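Local coordinates for protein cytochrome P450 (Rhodococcus erythropolis, PDB 3WEC) that hydroxylates the quinoline nitrogen of aurachin alkaloids as a heme-dependent monooxygenase, a step essential for their antibiotic activity, at residues N16-P28 / I391-E403. Sequence-based numbering, arbitrary orientation.
Sequences NPFDPTFKADPYP and INYKPGMGLRGPE. With AUI (3-[(2E,6E,9R)-9-hydroxy-3,7,11-trimethyldodeca-2,6,10-trien-1-yl]-2-methylquinolin-4(1H)-one), chain C.
R400 reaches from the 391-403 loop to the backbone carbonyls of K23 and A24. Its CG is anti to the backbone N (chi1 -171°) and the chain is extended to NE, which carries the guanidinium across to the other segment. R400 NE donates to K23 O at 2.9 Å in a nearly straight bond (167°). K23 O lies close to the guanidinium plane. R400 NH1 meets A24 O at 3.0 Å, but this bond is weak because it is bent to 127°. The Y393 ring lies against one face of the guanidinium, with CE1 over the centre, and the P26 ring lies on the opposite face, toward the rim. The Y27 ring stands perpendicular to the guanidinium. R400 NH2 sits at the edge of that ring, 3.6 Å from Y27 OH. Both Y27 OH and R400 NH2 bind E297, the latter in a salt bridge.

K23 crosses in the other direction. Its chain bends at chi2 and chi4, and K23 NZ donates to L399 O at 3.0 Å. K23 CE packs against K394 O at 3.5 Å. Beyond K23, F18 places CE1 3.3 Å from G396 O. F18 CZ meets M397 CG at 4.0 Å, with the two side chains crossing at about a right angle.

M397, G398 and L399 line the pocket of the bound aurachin intermediate; L399 CD1 is 3.3 Å from AUI C16. The contact thus joins the N-terminal region to the back of a substrate-lining loop. R400 holds two backbone carbonyls of 16-28, one weakly, K23 holds one of 391-403, and E297 probably offsets the charge of R400.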
ATOM      1  N   ASN A  16      10.039  -0.963  22.156  1.00 89.05           N
ATOM      2  CA  ASN A  16       9.323  -2.107  21.590  1.00 88.18           C
ATOM      3  C   ASN A  16       8.944  -2.073  20.079  1.00 83.48           C
ATOM      4  O   ASN A  16       9.141  -3.084  19.397  1.00 84.96           O
ATOM      5  CB  ASN A  16       8.141  -2.505  22.474  1.00 88.64           C
ATOM      6  CG  ASN A  16       7.799  -3.978  22.349  1.00 89.93           C
ATOM      7  OD1 ASN A  16       7.279  -4.433  21.314  1.00 85.99           O
ATOM      8  ND2 ASN A  16       8.090  -4.738  23.408  1.00 93.43           N
ATOM      9  N   PRO A  17       8.378  -0.952  19.555  1.00 80.18           N
ATOM     10  CA  PRO A  17       8.453  -0.767  18.083  1.00 76.83           C
ATOM     11  C   PRO A  17       9.897  -0.489  17.606  1.00 80.33           C
ATOM     12  O   PRO A  17      10.396   0.606  17.863  1.00 82.88           O
ATOM     13  CB  PRO A  17       7.590   0.483  17.850  1.00 73.12           C
ATOM     14  CG  PRO A  17       6.614   0.481  18.966  1.00 72.80           C
ATOM     15  CD  PRO A  17       7.366  -0.058  20.158  1.00 77.99           C
ATOM     16  N   PHE A  18      10.552  -1.388  16.859  1.00 82.95           N
ATOM     17  CA  PHE A  18       9.932  -2.455  16.068  1.00 81.60           C
ATOM     18  C   PHE A  18      10.926  -3.553  15.618  1.00 86.15           C
ATOM     19  O   PHE A  18      12.148  -3.336  15.584  1.00 90.54           O
ATOM     20  CB  PHE A  18       9.252  -1.831  14.830  1.00 78.25           C
ATOM     21  CG  PHE A  18      10.021  -2.004  13.553  1.00 80.11           C
ATOM     22  CD1 PHE A  18       9.605  -2.944  12.604  1.00 78.03           C
ATOM     23  CD2 PHE A  18      11.157  -1.232  13.294  1.00 82.95           C
ATOM     24  CE1 PHE A  18      10.311  -3.122  11.432  1.00 79.65           C
ATOM     25  CE2 PHE A  18      11.875  -1.412  12.123  1.00 85.09           C
ATOM     26  CZ  PHE A  18      11.447  -2.355  11.189  1.00 84.46           C
ATOM     27  N   ASP A  19      10.371  -4.729  15.301  1.00 85.10           N
ATOM     28  CA  ASP A  19      11.026  -5.867  14.583  1.00 87.80           C
ATOM     29  C   ASP A  19      11.721  -7.017  15.370  1.00 93.15           C
ATOM     30  O   ASP A  19      12.000  -8.080  14.781  1.00 95.51           O
ATOM     31  CB  ASP A  19      11.805  -5.433  13.307  1.00 88.05           C
ATOM     32  CG  ASP A  19      13.315  -5.310  13.509  1.00 92.07           C
ATOM     33  OD1 ASP A  19      13.939  -4.655  12.656  1.00 91.74           O
ATOM     34  OD2 ASP A  19      13.886  -5.857  14.477  1.00 95.75           O
ATOM     35  N   PRO A  20      11.997  -6.822  16.684  1.00 94.75           N
ATOM     36  CA  PRO A  20      12.362  -7.992  17.497  1.00 97.14           C
ATOM     37  C   PRO A  20      11.260  -9.062  17.480  1.00 93.76           C
ATOM     38  O   PRO A  20      10.942  -9.652  18.519  1.00 94.98           O
ATOM     39  CB  PRO A  20      12.517  -7.402  18.913  1.00 99.43           C
ATOM     40  CG  PRO A  20      12.034  -5.981  18.855  1.00 96.37           C
ATOM     41  CD  PRO A  20      12.211  -5.565  17.430  1.00 94.85           C
ATOM     42  N   THR A  21      10.722  -9.316  16.285  1.00 89.06           N
ATOM     43  CA  THR A  21       9.443 -10.000  16.062  1.00 83.88           C
ATOM     44  C   THR A  21       8.242  -9.377  16.815  1.00 78.70           C
ATOM     45  O   THR A  21       7.290 -10.050  17.252  1.00 77.00           O
ATOM     46  CB  THR A  21       9.521 -11.531  16.161  1.00 87.66           C
ATOM     47  OG1 THR A  21      10.872 -11.967  15.946  1.00 93.22           O
ATOM     48  CG2 THR A  21       8.644 -12.128  15.092  1.00 85.21           C
ATOM     49  N   PHE A  22       8.328  -8.057  16.945  1.00 74.72           N
ATOM     50  CA  PHE A  22       7.176  -7.179  16.978  1.00 68.24           C
ATOM     51  C   PHE A  22       6.481  -7.425  15.626  1.00 65.64           C
ATOM     52  O   PHE A  22       5.239  -7.438  15.538  1.00 61.22           O
ATOM     53  CB  PHE A  22       7.716  -5.754  17.103  1.00 67.01           C
ATOM     54  CG  PHE A  22       6.721  -4.669  16.820  1.00 62.42           C
ATOM     55  CD1 PHE A  22       6.656  -4.074  15.559  1.00 60.61           C
ATOM     56  CD2 PHE A  22       5.884  -4.203  17.819  1.00 60.71           C
ATOM     57  CE1 PHE A  22       5.750  -3.048  15.302  1.00 56.84           C
ATOM     58  CE2 PHE A  22       4.984  -3.186  17.573  1.00 57.45           C
ATOM     59  CZ  PHE A  22       4.918  -2.603  16.314  1.00 55.94           C
ATOM     60  N   LYS A  23       7.312  -7.662  14.597  1.00 66.96           N
ATOM     61  CA  LYS A  23       6.905  -8.031  13.224  1.00 65.67           C
ATOM     62  C   LYS A  23       5.742  -9.022  13.194  1.00 63.42           C
ATOM     63  O   LYS A  23       4.682  -8.693  12.655  1.00 59.82           O
ATOM     64  CB  LYS A  23       8.094  -8.637  12.435  1.00 69.91           C
ATOM     65  CG  LYS A  23       8.468  -7.939  11.122  1.00 69.86           C
ATOM     66  CD  LYS A  23       7.269  -7.293  10.434  1.00 65.55           C
ATOM     67  CE  LYS A  23       7.685  -6.212   9.449  1.00 65.66           C
ATOM     68  NZ  LYS A  23       6.616  -5.152   9.373  1.00 62.08           N
ATOM     69  N   ALA A  24       5.957 -10.206  13.789  1.00 64.91           N
ATOM     70  CA  ALA A  24       4.997 -11.337  13.792  1.00 63.74           C
ATOM     71  C   ALA A  24       3.639 -11.074  14.461  1.00 59.65           C
ATOM     72  O   ALA A  24       2.634 -11.690  14.109  1.00 58.59           O
ATOM     73  CB  ALA A  24       5.630 -12.574  14.414  1.00 67.47           C
ATOM     74  N   ASP A  25       3.631 -10.213  15.467  1.00 58.10           N
ATOM     75  CA  ASP A  25       2.402  -9.784  16.127  1.00 55.43           C
ATOM     76  C   ASP A  25       2.660  -8.456  16.801  1.00 54.21           C
ATOM     77  O   ASP A  25       3.379  -8.389  17.792  1.00 55.90           O
ATOM     78  CB  ASP A  25       1.847 -10.812  17.125  1.00 57.25           C
ATOM     79  CG  ASP A  25       0.443 -10.442  17.618  1.00 56.06           C
ATOM     80  OD1 ASP A  25      -0.036 -11.068  18.584  1.00 57.76           O
ATOM     81  OD2 ASP A  25      -0.180  -9.509  17.038  1.00 54.11           O
ATOM     82  N   PRO A  26       2.103  -7.375  16.228  1.00 51.27           N
ATOM     83  CA  PRO A  26       2.350  -6.062  16.785  1.00 50.81           C
ATOM     84  C   PRO A  26       1.179  -5.529  17.606  1.00 50.25           C
ATOM     85  O   PRO A  26       1.346  -4.563  18.351  1.00 50.75           O
ATOM     86  CB  PRO A  26       2.582  -5.183  15.531  1.00 48.83           C
ATOM     87  CG  PRO A  26       2.279  -6.026  14.352  1.00 47.57           C
ATOM     88  CD  PRO A  26       1.650  -7.294  14.831  1.00 48.84           C
ATOM     89  N   TYR A  27       0.016  -6.159  17.479  1.00 50.14           N
ATOM     90  CA  TYR A  27      -1.227  -5.670  18.107  1.00 50.69           C
ATOM     91  C   TYR A  27      -1.231  -5.586  19.635  1.00 53.36           C
ATOM     92  O   TYR A  27      -1.652  -4.571  20.181  1.00 54.60           O
ATOM     93  CB  TYR A  27      -2.440  -6.429  17.568  1.00 49.97           C
ATOM     94  CG  TYR A  27      -2.433  -6.375  16.066  1.00 48.24           C
ATOM     95  CD1 TYR A  27      -2.843  -5.220  15.391  1.00 45.49           C
ATOM     96  CD2 TYR A  27      -1.953  -7.457  15.321  1.00 48.26           C
ATOM     97  CE1 TYR A  27      -2.805  -5.152  14.015  1.00 44.54           C
ATOM     98  CE2 TYR A  27      -1.895  -7.395  13.937  1.00 47.22           C
ATOM     99  CZ  TYR A  27      -2.326  -6.245  13.287  1.00 45.48           C
ATOM    100  OH  TYR A  27      -2.275  -6.205  11.905  1.00 44.05           O
ATOM    101  N   PRO A  28      -0.761  -6.635  20.334  1.00 55.73           N
ATOM    102  CA  PRO A  28      -0.753  -6.430  21.792  1.00 58.39           C
ATOM    103  C   PRO A  28       0.119  -5.238  22.198  1.00 59.26           C
ATOM    104  O   PRO A  28      -0.119  -4.650  23.261  1.00 62.43           O
ATOM    105  CB  PRO A  28      -0.166  -7.742  22.349  1.00 60.66           C
ATOM    106  CG  PRO A  28      -0.470  -8.763  21.298  1.00 59.51           C
ATOM    107  CD  PRO A  28      -0.438  -8.026  19.961  1.00 56.57           C
ATOM    108  N   ILE A 391       3.820 -17.925  10.560  1.00 55.66           N
ATOM    109  CA  ILE A 391       4.037 -17.171   9.354  1.00 53.27           C
ATOM    110  C   ILE A 391       5.286 -16.291   9.434  1.00 53.25           C
ATOM    111  O   ILE A 391       5.484 -15.555  10.408  1.00 54.06           O
ATOM    112  CB  ILE A 391       2.787 -16.341   9.010  1.00 50.90           C
ATOM    113  CG1 ILE A 391       1.621 -17.290   8.723  1.00 50.57           C
ATOM    114  CG2 ILE A 391       3.053 -15.474   7.796  1.00 47.77           C
ATOM    115  CD1 ILE A 391       0.318 -16.773   9.229  1.00 49.24           C
ATOM    116  N   ASN A 392       6.115 -16.389   8.391  1.00 51.75           N
ATOM    117  CA  ASN A 392       7.235 -15.498   8.151  1.00 50.83           C
ATOM    118  C   ASN A 392       6.787 -14.270   7.357  1.00 47.81           C
ATOM    119  O   ASN A 392       6.244 -14.394   6.264  1.00 45.38           O
ATOM    120  CB  ASN A 392       8.329 -16.252   7.385  1.00 53.46           C
ATOM    121  CG  ASN A 392       8.948 -17.369   8.213  1.00 56.86           C
ATOM    122  OD1 ASN A 392       9.356 -17.148   9.362  1.00 58.30           O
ATOM    123  ND2 ASN A 392       9.029 -18.568   7.637  1.00 58.66           N
ATOM    124  N   TYR A 393       7.028 -13.096   7.931  1.00 47.38           N
ATOM    125  CA  TYR A 393       6.666 -11.825   7.351  1.00 47.12           C
ATOM    126  C   TYR A 393       7.826 -11.164   6.612  1.00 47.09           C
ATOM    127  O   TYR A 393       8.970 -11.332   6.991  1.00 51.84           O
ATOM    128  CB  TYR A 393       6.129 -10.904   8.446  1.00 46.19           C
ATOM    129  CG  TYR A 393       4.772 -11.333   8.882  1.00 45.40           C
ATOM    130  CD1 TYR A 393       3.641 -10.821   8.249  1.00 43.88           C
ATOM    131  CD2 TYR A 393       4.594 -12.254   9.917  1.00 46.90           C
ATOM    132  CE1 TYR A 393       2.370 -11.224   8.629  1.00 43.08           C
ATOM    133  CE2 TYR A 393       3.317 -12.654  10.307  1.00 46.79           C
ATOM    134  CZ  TYR A 393       2.207 -12.134   9.645  1.00 43.85           C
ATOM    135  OH  TYR A 393       0.914 -12.489   9.980  1.00 42.88           O
ATOM    136  N   LYS A 394       7.506 -10.442   5.536  1.00 45.50           N
ATOM    137  CA  LYS A 394       8.482  -9.663   4.772  1.00 46.48           C
ATOM    138  C   LYS A 394       9.214  -8.659   5.682  1.00 48.04           C
ATOM    139  O   LYS A 394       8.660  -8.196   6.682  1.00 47.53           O
ATOM    140  CB  LYS A 394       7.814  -8.959   3.582  1.00 46.65           C
ATOM    141  CG  LYS A 394       7.760  -9.807   2.309  1.00 47.78           C
ATOM    142  CD  LYS A 394       6.868  -9.239   1.199  1.00 44.54           C
ATOM    143  CE  LYS A 394       7.362  -9.830  -0.137  1.00 44.95           C
ATOM    144  NZ  LYS A 394       6.396  -9.794  -1.282  1.00 42.89           N
ATOM    145  N   PRO A 395      10.492  -8.373   5.391  1.00 50.23           N
ATOM    146  CA  PRO A 395      11.056  -7.296   6.197  1.00 51.13           C
ATOM    147  C   PRO A 395      10.527  -5.924   5.764  1.00 48.49           C
ATOM    148  O   PRO A 395       9.806  -5.816   4.752  1.00 45.32           O
ATOM    149  CB  PRO A 395      12.568  -7.449   5.968  1.00 55.84           C
ATOM    150  CG  PRO A 395      12.744  -8.913   5.624  1.00 57.42           C
ATOM    151  CD  PRO A 395      11.536  -9.194   4.752  1.00 52.46           C
ATOM    152  N   GLY A 396      10.823  -4.902   6.556  1.00 48.64           N
ATOM    153  CA  GLY A 396      10.558  -3.535   6.166  1.00 48.61           C
ATOM    154  C   GLY A 396       9.967  -2.724   7.289  1.00 50.30           C
ATOM    155  O   GLY A 396       9.513  -3.274   8.276  1.00 52.54           O
ATOM    156  N   MET A 397       9.946  -1.409   7.127  1.00 50.87           N
ATOM    157  CA  MET A 397       9.579  -0.510   8.227  1.00 51.39           C
ATOM    158  C   MET A 397       8.081  -0.272   8.384  1.00 46.72           C
ATOM    159  O   MET A 397       7.587  -0.267   9.503  1.00 48.32           O
ATOM    160  CB  MET A 397      10.322   0.823   8.117  1.00 52.99           C
ATOM    161  CG  MET A 397      11.732   0.765   8.673  1.00 59.43           C
ATOM    162  SD  MET A 397      12.480   2.393   8.952  1.00 64.25           S
ATOM    163  CE  MET A 397      10.995   3.445   8.978  1.00 58.88           C
ATOM    164  N   GLY A 398       7.373  -0.031   7.287  1.00 42.61           N
ATOM    165  CA  GLY A 398       5.950   0.326   7.363  1.00 38.93           C
ATOM    166  C   GLY A 398       4.936  -0.681   6.802  1.00 35.99           C
ATOM    167  O   GLY A 398       3.730  -0.558   7.029  1.00 35.02           O
ATOM    168  N   LEU A 399       5.394  -1.661   6.040  1.00 34.42           N
ATOM    169  CA  LEU A 399       4.454  -2.608   5.373  1.00 33.34           C
ATOM    170  C   LEU A 399       4.434  -3.941   6.088  1.00 33.23           C
ATOM    171  O   LEU A 399       5.409  -4.311   6.734  1.00 35.86           O
ATOM    172  CB  LEU A 399       4.843  -2.809   3.912  1.00 31.96           C
ATOM    173  CG  LEU A 399       4.289  -1.948   2.760  1.00 31.72           C
ATOM    174  CD1 LEU A 399       3.649  -0.638   3.153  1.00 30.89           C
ATOM    175  CD2 LEU A 399       5.351  -1.782   1.662  1.00 30.22           C
ATOM    176  N   ARG A 400       3.312  -4.640   6.022  1.00 32.78           N
ATOM    177  CA  ARG A 400       3.203  -5.940   6.661  1.00 33.45           C
ATOM    178  C   ARG A 400       2.422  -6.930   5.821  1.00 32.56           C
ATOM    179  O   ARG A 400       1.292  -6.667   5.356  1.00 30.96           O
ATOM    180  CB  ARG A 400       2.591  -5.818   8.048  1.00 34.77           C
ATOM    181  CG  ARG A 400       2.661  -7.110   8.857  1.00 36.27           C
ATOM    182  CD  ARG A 400       2.242  -6.889  10.299  1.00 38.11           C
ATOM    183  NE  ARG A 400       2.282  -8.114  11.065  1.00 40.71           N
ATOM    184  CZ  ARG A 400       1.246  -8.916  11.253  1.00 40.85           C
ATOM    185  NH1 ARG A 400       1.368 -10.016  11.989  1.00 42.56           N
ATOM    186  NH2 ARG A 400       0.087  -8.608  10.719  1.00 39.66           N
ATOM    187  N   GLY A 401       3.080  -8.063   5.589  1.00 32.99           N
ATOM    188  CA  GLY A 401       2.472  -9.161   4.855  1.00 32.45           C
ATOM    189  C   GLY A 401       3.470 -10.297   4.822  1.00 33.76           C
ATOM    190  O   GLY A 401       4.649 -10.079   5.056  1.00 34.88           O
ATOM    191  N   PRO A 402       2.998 -11.511   4.518  1.00 34.29           N
ATOM    192  CA  PRO A 402       3.845 -12.710   4.519  1.00 35.92           C
ATOM    193  C   PRO A 402       4.846 -12.778   3.339  1.00 36.92           C
ATOM    194  O   PRO A 402       4.552 -12.336   2.214  1.00 33.77           O
ATOM    195  CB  PRO A 402       2.810 -13.839   4.432  1.00 36.08           C
ATOM    196  CG  PRO A 402       1.644 -13.203   3.708  1.00 33.89           C
ATOM    197  CD  PRO A 402       1.571 -11.854   4.336  1.00 32.80           C
ATOM    198  N   GLU A 403       6.010 -13.372   3.615  1.00 39.93           N
ATOM    199  CA  GLU A 403       7.072 -13.572   2.625  1.00 43.07           C
ATOM    200  C   GLU A 403       6.755 -14.775   1.726  1.00 43.29           C
ATOM    201  O   GLU A 403       6.964 -14.715   0.526  1.00 42.25           O
ATOM    202  CB  GLU A 403       8.456 -13.750   3.355  1.00 47.97           C
ATOM    203  CG  GLU A 403       9.646 -14.185   2.497  1.00 51.54           C
ATOM    204  CD  GLU A 403      10.952 -13.470   2.844  1.00 56.08           C
ATOM    205  OE1 GLU A 403      11.898 -14.133   3.348  1.00 60.05           O
ATOM    206  OE2 GLU A 403      11.040 -12.234   2.590  1.00 56.72           O
TER
HETATM  207  O13 AUI C 502       2.821   7.302   1.597  1.00 35.43           O
HETATM  208  C1  AUI C 502       2.328   6.325   0.985  1.00 35.28           C
HETATM  209  C4  AUI C 502       2.244   6.380  -0.486  1.00 34.20           C
HETATM  210  C5  AUI C 502       2.723   7.483  -1.186  1.00 32.99           C
HETATM  211  C6  AUI C 502       2.653   7.509  -2.578  1.00 34.19           C
HETATM  212  C7  AUI C 502       2.111   6.389  -3.223  1.00 35.55           C
HETATM  213  C8  AUI C 502       1.628   5.257  -2.563  1.00 31.29           C
HETATM  214  C9  AUI C 502       1.676   5.188  -1.179  1.00 35.25           C
HETATM  215  N10 AUI C 502       1.246   4.079  -0.502  1.00 32.21           N
HETATM  216  C3  AUI C 502       1.276   3.965   0.842  1.00 36.76           C
HETATM  217  C11 AUI C 502       0.773   2.707   1.534  1.00 31.93           C
HETATM  218  C2  AUI C 502       1.823   5.091   1.671  1.00 38.74           C
HETATM  219  C12 AUI C 502       1.883   4.965   3.169  1.00 35.85           C
HETATM  220  C14 AUI C 502       2.908   3.882   3.527  1.00 42.56           C
HETATM  221  C15 AUI C 502       4.208   3.642   3.213  1.00 42.98           C
HETATM  222  C26 AUI C 502       5.084   4.472   2.294  1.00 48.29           C
HETATM  223  C16 AUI C 502       4.768   2.390   3.840  1.00 43.44           C
HETATM  224  C17 AUI C 502       5.933   2.552   4.815  1.00 50.86           C
HETATM  225  C18 AUI C 502       6.623   3.884   4.712  1.00 49.58           C
HETATM  226  C19 AUI C 502       7.490   4.402   5.611  1.00 52.69           C
HETATM  227  C27 AUI C 502       7.960   3.702   6.861  1.00 51.74           C
HETATM  228  C20 AUI C 502       8.074   5.757   5.298  1.00 49.21           C
HETATM  229  C21 AUI C 502       7.228   6.960   5.731  1.00 47.32           C
HETATM  230  O28 AUI C 502       7.830   8.096   5.125  1.00 43.45           O
HETATM  231  C22 AUI C 502       5.786   6.981   5.267  1.00 45.17           C
HETATM  232  C23 AUI C 502       5.252   7.696   4.239  1.00 47.49           C
HETATM  233  C24 AUI C 502       3.783   7.557   4.027  1.00 43.02           C
HETATM  234  C25 AUI C 502       5.963   8.617   3.259  1.00 49.35           C